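Local coordinates for dextranase (PDB 6NZS), which catalyses the endohydrolysis of (1->6)-alpha-D-glucosidic linkages in dextran, as a member of glycoside hydrolase family 49, at residues A[1-15]-A[42-56]. Numbering follows the deposited sequence.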
loop_
_atom_site.group_PDB
_atom_site.type_symbol
_atom_site.label_atom_id
_atom_site.label_comp_id
_atom_site.label_asym_id
_atom_site.label_seq_id
_atom_site.Cartn_x
_atom_site.Cartn_y
_atom_site.Cartn_z
ATOM N N ALA A 1 -16.684 -30.504 -1.410
ATOM C CA ALA A 1 -16.260 -30.490 -0.014
ATOM C C ALA A 1 -14.956 -29.719 0.147
ATOM O O ALA A 1 -13.967 -30.010 -0.527
ATOM C CB ALA A 1 -16.098 -31.910 0.506
ATOM N N ILE A 2 -14.960 -28.746 1.058
ATOM C CA ILE A 2 -13.767 -27.948 1.323
ATOM C C ILE A 2 -12.736 -28.804 2.044
ATOM O O ILE A 2 -13.039 -29.454 3.055
ATOM C CB ILE A 2 -14.134 -26.708 2.153
ATOM C CG1 ILE A 2 -15.107 -25.817 1.381
ATOM C CG2 ILE A 2 -12.882 -25.924 2.538
ATOM C CD1 ILE A 2 -14.615 -25.431 0.003
ATOM N N THR A 3 -11.505 -28.803 1.536
ATOM C CA THR A 3 -10.395 -29.504 2.168
ATOM C C THR A 3 -9.223 -28.542 2.272
ATOM O O THR A 3 -8.704 -28.091 1.246
ATOM C CB THR A 3 -9.979 -30.730 1.352
ATOM O OG1 THR A 3 -11.133 -31.527 1.056
ATOM C CG2 THR A 3 -8.971 -31.570 2.129
ATOM N N THR A 4 -8.795 -28.246 3.492
ATOM C CA THR A 4 -7.665 -27.355 3.713
ATOM C C THR A 4 -6.410 -28.146 4.071
ATOM O O THR A 4 -6.470 -29.310 4.479
ATOM C CB THR A 4 -7.972 -26.352 4.827
ATOM O OG1 THR A 4 -8.284 -27.058 6.036
ATOM C CG2 THR A 4 -9.147 -25.453 4.442
ATOM N N ALA A 5 -5.261 -27.496 3.906
ATOM C CA ALA A 5 -3.965 -28.107 4.174
ATOM C C ALA A 5 -3.400 -27.633 5.502
ATOM O O ALA A 5 -3.463 -26.447 5.834
ATOM C CB ALA A 5 -2.965 -27.755 3.073
ATOM N N ASP A 6 -2.810 -28.567 6.249
ATOM C CA ASP A 6 -2.016 -28.174 7.409
ATOM C C ASP A 6 -0.886 -29.191 7.564
ATOM O O ASP A 6 -0.912 -30.071 8.428
ATOM C CB ASP A 6 -2.844 -28.056 8.685
ATOM C CG ASP A 6 -2.058 -27.445 9.821
ATOM O OD1 ASP A 6 -0.908 -27.018 9.585
ATOM O OD2 ASP A 6 -2.590 -27.384 10.949
ATOM N N ASN A 7 0.125 -29.062 6.712
ATOM C CA ASN A 7 1.294 -29.925 6.777
ATOM C C ASN A 7 2.551 -29.062 6.824
ATOM O O ASN A 7 2.489 -27.830 6.880
ATOM C CB ASN A 7 1.306 -30.949 5.632
ATOM C CG ASN A 7 1.326 -30.303 4.262
ATOM O OD1 ASN A 7 2.258 -29.579 3.926
ATOM N ND2 ASN A 7 0.302 -30.576 3.455
ATOM N N GLY A 8 3.711 -29.719 6.806
ATOM C CA GLY A 8 4.956 -28.991 6.954
ATOM C C GLY A 8 5.250 -28.018 5.829
ATOM O O GLY A 8 6.019 -27.070 6.030
ATOM N N ASN A 9 4.662 -28.230 4.647
ATOM C CA ASN A 9 5.005 -27.440 3.468
ATOM C C ASN A 9 3.888 -26.544 2.969
ATOM O O ASN A 9 4.144 -25.703 2.101
ATOM C CB ASN A 9 5.419 -28.340 2.305
ATOM C CG ASN A 9 6.729 -29.044 2.551
ATOM O OD1 ASN A 9 7.445 -28.746 3.507
ATOM N ND2 ASN A 9 7.051 -29.987 1.681
ATOM N N LEU A 10 2.665 -26.721 3.448
ATOM C CA LEU A 10 1.535 -25.975 2.914
ATOM C C LEU A 10 0.517 -25.793 4.025
ATOM O O LEU A 10 0.189 -26.745 4.742
ATOM C CB LEU A 10 0.904 -26.719 1.728
ATOM C CG LEU A 10 -0.259 -26.045 0.993
ATOM C CD1 LEU A 10 0.130 -24.654 0.455
ATOM C CD2 LEU A 10 -0.745 -26.947 -0.138
ATOM N N HIS A 11 0.026 -24.569 4.173
ATOM C CA HIS A 11 -1.033 -24.292 5.131
ATOM C C HIS A 11 -2.065 -23.410 4.451
ATOM O O HIS A 11 -1.741 -22.303 4.003
ATOM C CB HIS A 11 -0.499 -23.605 6.386
ATOM C CG HIS A 11 -1.549 -23.374 7.424
ATOM N ND1 HIS A 11 -1.542 -22.282 8.265
ATOM C CD2 HIS A 11 -2.647 -24.097 7.750
ATOM C CE1 HIS A 11 -2.590 -22.347 9.068
ATOM N NE2 HIS A 11 -3.277 -23.434 8.775
ATOM N N THR A 12 -3.296 -23.906 4.367
ATOM C CA THR A 12 -4.437 -23.127 3.911
ATOM C C THR A 12 -5.536 -23.216 4.961
ATOM O O THR A 12 -5.469 -24.018 5.900
ATOM C CB THR A 12 -4.973 -23.612 2.559
ATOM O OG1 THR A 12 -5.618 -24.878 2.734
ATOM C CG2 THR A 12 -3.859 -23.751 1.534
ATOM N N TRP A 13 -6.558 -22.375 4.810
ATOM C CA TRP A 13 -7.615 -22.317 5.810
ATOM C C TRP A 13 -8.912 -21.847 5.167
ATOM O O TRP A 13 -8.941 -21.384 4.023
ATOM C CB TRP A 13 -7.242 -21.417 6.991
ATOM C CG TRP A 13 -6.842 -20.038 6.589
ATOM C CD1 TRP A 13 -7.670 -18.959 6.412
ATOM C CD2 TRP A 13 -5.513 -19.579 6.297
ATOM N NE1 TRP A 13 -6.937 -17.864 6.031
ATOM C CE2 TRP A 13 -5.613 -18.209 5.952
ATOM C CE3 TRP A 13 -4.248 -20.190 6.298
ATOM C CZ2 TRP A 13 -4.497 -17.440 5.621
ATOM C CZ3 TRP A 13 -3.139 -19.429 5.950
ATOM C CH2 TRP A 13 -3.274 -18.062 5.617
ATOM N N TRP A 14 -9.991 -21.960 5.939
ATOM C CA TRP A 14 -11.318 -21.577 5.492
ATOM C C TRP A 14 -11.989 -20.793 6.608
ATOM O O TRP A 14 -11.458 -20.676 7.712
ATOM C CB TRP A 14 -12.142 -22.824 5.140
ATOM C CG TRP A 14 -13.309 -22.540 4.271
ATOM C CD1 TRP A 14 -14.627 -22.561 4.632
ATOM C CD2 TRP A 14 -13.277 -22.203 2.881
ATOM N NE1 TRP A 14 -15.416 -22.246 3.554
ATOM C CE2 TRP A 14 -14.613 -22.021 2.465
ATOM C CE3 TRP A 14 -12.247 -22.034 1.945
ATOM C CZ2 TRP A 14 -14.950 -21.676 1.155
ATOM C CZ3 TRP A 14 -12.585 -21.699 0.641
ATOM C CH2 TRP A 14 -13.926 -21.519 0.263
ATOM N N HIS A 15 -13.170 -20.248 6.310
ATOM C CA HIS A 15 -14.031 -19.633 7.319
ATOM C C HIS A 15 -15.429 -20.202 7.135
ATOM O O HIS A 15 -16.080 -19.937 6.120
ATOM C CB HIS A 15 -14.055 -18.112 7.171
ATOM C CG HIS A 15 -12.745 -17.461 7.481
ATOM N ND1 HIS A 15 -12.339 -17.169 8.766
ATOM C CD2 HIS A 15 -11.732 -17.076 6.670
ATOM C CE1 HIS A 15 -11.141 -16.611 8.730
ATOM N NE2 HIS A 15 -10.744 -16.555 7.471
ATOM N N ALA A 42 -1.701 -26.802 -4.608
ATOM C CA ALA A 42 -1.102 -28.121 -4.461
ATOM C C ALA A 42 0.407 -27.985 -4.524
ATOM O O ALA A 42 0.934 -27.156 -5.263
ATOM C CB ALA A 42 -1.540 -29.037 -5.600
ATOM N N GLN A 43 1.110 -28.817 -3.754
ATOM C CA GLN A 43 2.553 -28.913 -3.929
ATOM C C GLN A 43 2.840 -29.341 -5.359
ATOM O O GLN A 43 2.122 -30.165 -5.929
ATOM C CB GLN A 43 3.123 -29.939 -2.949
ATOM C CG GLN A 43 4.611 -29.807 -2.706
ATOM C CD GLN A 43 5.077 -30.630 -1.522
ATOM O OE1 GLN A 43 4.989 -30.189 -0.372
ATOM N NE2 GLN A 43 5.586 -31.825 -1.794
ATOM N N GLU A 44 3.886 -28.762 -5.955
ATOM C CA GLU A 44 4.053 -28.921 -7.399
ATOM C C GLU A 44 4.262 -30.378 -7.802
ATOM O O GLU A 44 3.881 -30.772 -8.912
ATOM C CB GLU A 44 5.176 -28.030 -7.928
ATOM C CG GLU A 44 6.536 -28.383 -7.391
ATOM C CD GLU A 44 7.274 -29.419 -8.210
ATOM O OE1 GLU A 44 8.402 -29.773 -7.814
ATOM O OE2 GLU A 44 6.723 -29.869 -9.249
ATOM N N ASN A 45 4.860 -31.194 -6.937
ATOM C CA ASN A 45 5.047 -32.613 -7.222
ATOM C C ASN A 45 3.907 -33.484 -6.710
ATOM O O ASN A 45 4.027 -34.715 -6.720
ATOM C CB ASN A 45 6.397 -33.108 -6.683
ATOM C CG ASN A 45 6.487 -33.058 -5.164
ATOM O OD1 ASN A 45 5.639 -32.473 -4.487
ATOM N ND2 ASN A 45 7.535 -33.669 -4.620
ATOM N N GLN A 46 2.814 -32.875 -6.252
ATOM C CA GLN A 46 1.599 -33.590 -5.856
ATOM C C GLN A 46 0.401 -32.876 -6.467
ATOM O O GLN A 46 -0.515 -32.462 -5.753
ATOM C CB GLN A 46 1.457 -33.634 -4.332
ATOM C CG GLN A 46 2.696 -34.053 -3.562
ATOM C CD GLN A 46 2.557 -33.821 -2.064
ATOM O OE1 GLN A 46 1.647 -33.121 -1.610
ATOM N NE2 GLN A 46 3.458 -34.415 -1.289
ATOM N N PRO A 47 0.376 -32.710 -7.794
ATOM C CA PRO A 47 -0.649 -31.839 -8.396
ATOM C C PRO A 47 -2.066 -32.350 -8.217
ATOM O O PRO A 47 -3.015 -31.573 -8.400
ATOM C CB PRO A 47 -0.259 -31.777 -9.881
ATOM C CG PRO A 47 0.994 -32.619 -10.028
ATOM C CD PRO A 47 1.104 -33.483 -8.812
ATOM N N ASP A 48 -2.239 -33.628 -7.867
ATOM C CA ASP A 48 -3.554 -34.206 -7.623
ATOM C C ASP A 48 -4.103 -33.883 -6.240
ATOM O O ASP A 48 -5.291 -34.122 -5.996
ATOM C CB ASP A 48 -3.472 -35.726 -7.777
ATOM C CG ASP A 48 -2.450 -36.349 -6.845
ATOM O OD1 ASP A 48 -1.306 -35.847 -6.785
ATOM O OD2 ASP A 48 -2.790 -37.339 -6.165
ATOM N N LYS A 49 -3.279 -33.366 -5.333
ATOM C CA LYS A 49 -3.683 -33.069 -3.961
ATOM C C LYS A 49 -3.755 -31.550 -3.809
ATOM O O LYS A 49 -2.856 -30.915 -3.255
ATOM C CB LYS A 49 -2.695 -33.686 -2.969
ATOM C CG LYS A 49 -2.579 -35.199 -3.071
ATOM C CD LYS A 49 -1.808 -35.767 -1.891
ATOM C CE LYS A 49 -2.047 -37.262 -1.748
ATOM N NZ LYS A 49 -1.967 -37.697 -0.324
ATOM N N ALA A 50 -4.845 -30.973 -4.308
ATOM C CA ALA A 50 -5.058 -29.533 -4.261
ATOM C C ALA A 50 -5.988 -29.196 -3.104
ATOM O O ALA A 50 -7.024 -29.846 -2.919
ATOM C CB ALA A 50 -5.645 -29.023 -5.577
ATOM N N TYR A 51 -5.618 -28.175 -2.338
ATOM C CA TYR A 51 -6.329 -27.788 -1.129
ATOM C C TYR A 51 -6.945 -26.408 -1.309
ATOM O O TYR A 51 -6.322 -25.515 -1.887
ATOM C CB TYR A 51 -5.368 -27.751 0.054
ATOM C CG TYR A 51 -4.779 -29.098 0.387
ATOM C CD1 TYR A 51 -5.443 -29.961 1.243
ATOM C CD2 TYR A 51 -3.567 -29.507 -0.162
ATOM C CE1 TYR A 51 -4.908 -31.200 1.561
ATOM C CE2 TYR A 51 -3.025 -30.747 0.150
ATOM C CZ TYR A 51 -3.704 -31.582 1.011
ATOM O OH TYR A 51 -3.172 -32.817 1.326
ATOM N N ASP A 52 -8.167 -26.241 -0.812
ATOM C CA ASP A 52 -8.830 -24.944 -0.876
ATOM C C ASP A 52 -8.145 -23.939 0.037
ATOM O O ASP A 52 -7.721 -24.272 1.146
ATOM C CB ASP A 52 -10.279 -25.100 -0.433
ATOM C CG ASP A 52 -11.049 -26.031 -1.330
ATOM O OD1 ASP A 52 -11.355 -25.628 -2.471
ATOM O OD2 ASP A 52 -11.335 -27.168 -0.901
ATOM N N ALA A 53 -8.035 -22.699 -0.441
ATOM C CA ALA A 53 -7.556 -21.582 0.362
ATOM C C ALA A 53 -8.589 -20.477 0.257
ATOM O O ALA A 53 -9.023 -20.142 -0.847
ATOM C CB ALA A 53 -6.210 -21.064 -0.151
ATOM N N PHE A 54 -8.992 -19.924 1.394
ATOM C CA PHE A 54 -10.050 -18.922 1.383
ATOM C C PHE A 54 -9.630 -17.703 0.573
ATOM O O PHE A 54 -8.471 -17.280 0.619
ATOM C CB PHE A 54 -10.351 -18.477 2.811
ATOM C CG PHE A 54 -11.653 -17.747 2.940
ATOM C CD1 PHE A 54 -12.850 -18.453 2.910
ATOM C CD2 PHE A 54 -11.693 -16.372 3.069
ATOM C CE1 PHE A 54 -14.060 -17.799 3.020
ATOM C CE2 PHE A 54 -12.910 -15.705 3.191
ATOM C CZ PHE A 54 -14.091 -16.413 3.166
ATOM N N THR A 55 -10.582 -17.131 -0.165
ATOM C CA THR A 55 -10.375 -15.846 -0.830
ATOM C C THR A 55 -11.302 -14.834 -0.172
ATOM O O THR A 55 -12.531 -14.924 -0.305
ATOM C CB THR A 55 -10.602 -15.918 -2.338
ATOM O OG1 THR A 55 -9.761 -16.934 -2.904
ATOM C CG2 THR A 55 -10.260 -14.580 -2.988
ATOM N N TYR A 56 -10.701 -13.887 0.536
ATOM C CA TYR A 56 -11.394 -12.764 1.153
ATOM C C TYR A 56 -11.785 -11.745 0.092
ATOM O O TYR A 56 -11.288 -11.765 -1.031
ATOM C CB TYR A 56 -10.454 -12.062 2.134
ATOM C CG TYR A 56 -9.954 -12.968 3.235
ATOM C CD1 TYR A 56 -10.725 -13.187 4.368
ATOM C CD2 TYR A 56 -8.716 -13.608 3.144
ATOM C CE1 TYR A 56 -10.290 -14.025 5.381
ATOM C CE2 TYR A 56 -8.268 -14.442 4.155
ATOM C CZ TYR A 56 -9.063 -14.654 5.266
ATOM O OH TYR A 56 -8.622 -15.488 6.272
HETATM O O HOH W 1 -12.122 -29.196 -2.413
HETATM O O HOH W 2 -1.889 -32.704 3.727
#
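Asp-52 holds Thr-3 twice: its OD2 takes the Thr-3 N-H on the anti lone pair in a nearly straight bond (N to OD2 2.9 Å), and its backbone N donates to Thr-3 O. Asp-52 O accepts from Thr-12 OG1 at 2.7 Å. That hydroxyl sits between backbone N and carbonyl carbon (chi1 71°), from where it also receives the N-H of Ala-5, so threonine suits a buried spot needing both donor and acceptor. A valine here would probably leave the Asp-52 carbonyl and the Ala-5 N-H without their shared mate. Further along, Tyr-56 OH joins two rings at their edges, accepting from Trp-13 NE1 (2.9 Å) and hydrogen-bonded to His-15 NE2 (2.7 Å). Phe-54, tied by its N to Trp-13 O, turns its edge to the face of Trp-14 and offers its own face to the edge of His-15, two T-shaped pairs close to perpendicular. Ile-2 CG2 lies against the opposite face of Trp-14, toward the rim. Small Ala-5 lets its CB settle over the Tyr-51 ring, 3.7 Å from the centroid, while Leu-10 CD2 touches Tyr-51 CD2. Hydrogen bonds and an aromatic cluster thus fasten the N-terminal segment to strand 51-58 of the Ig-like beta domain characteristic of family 49.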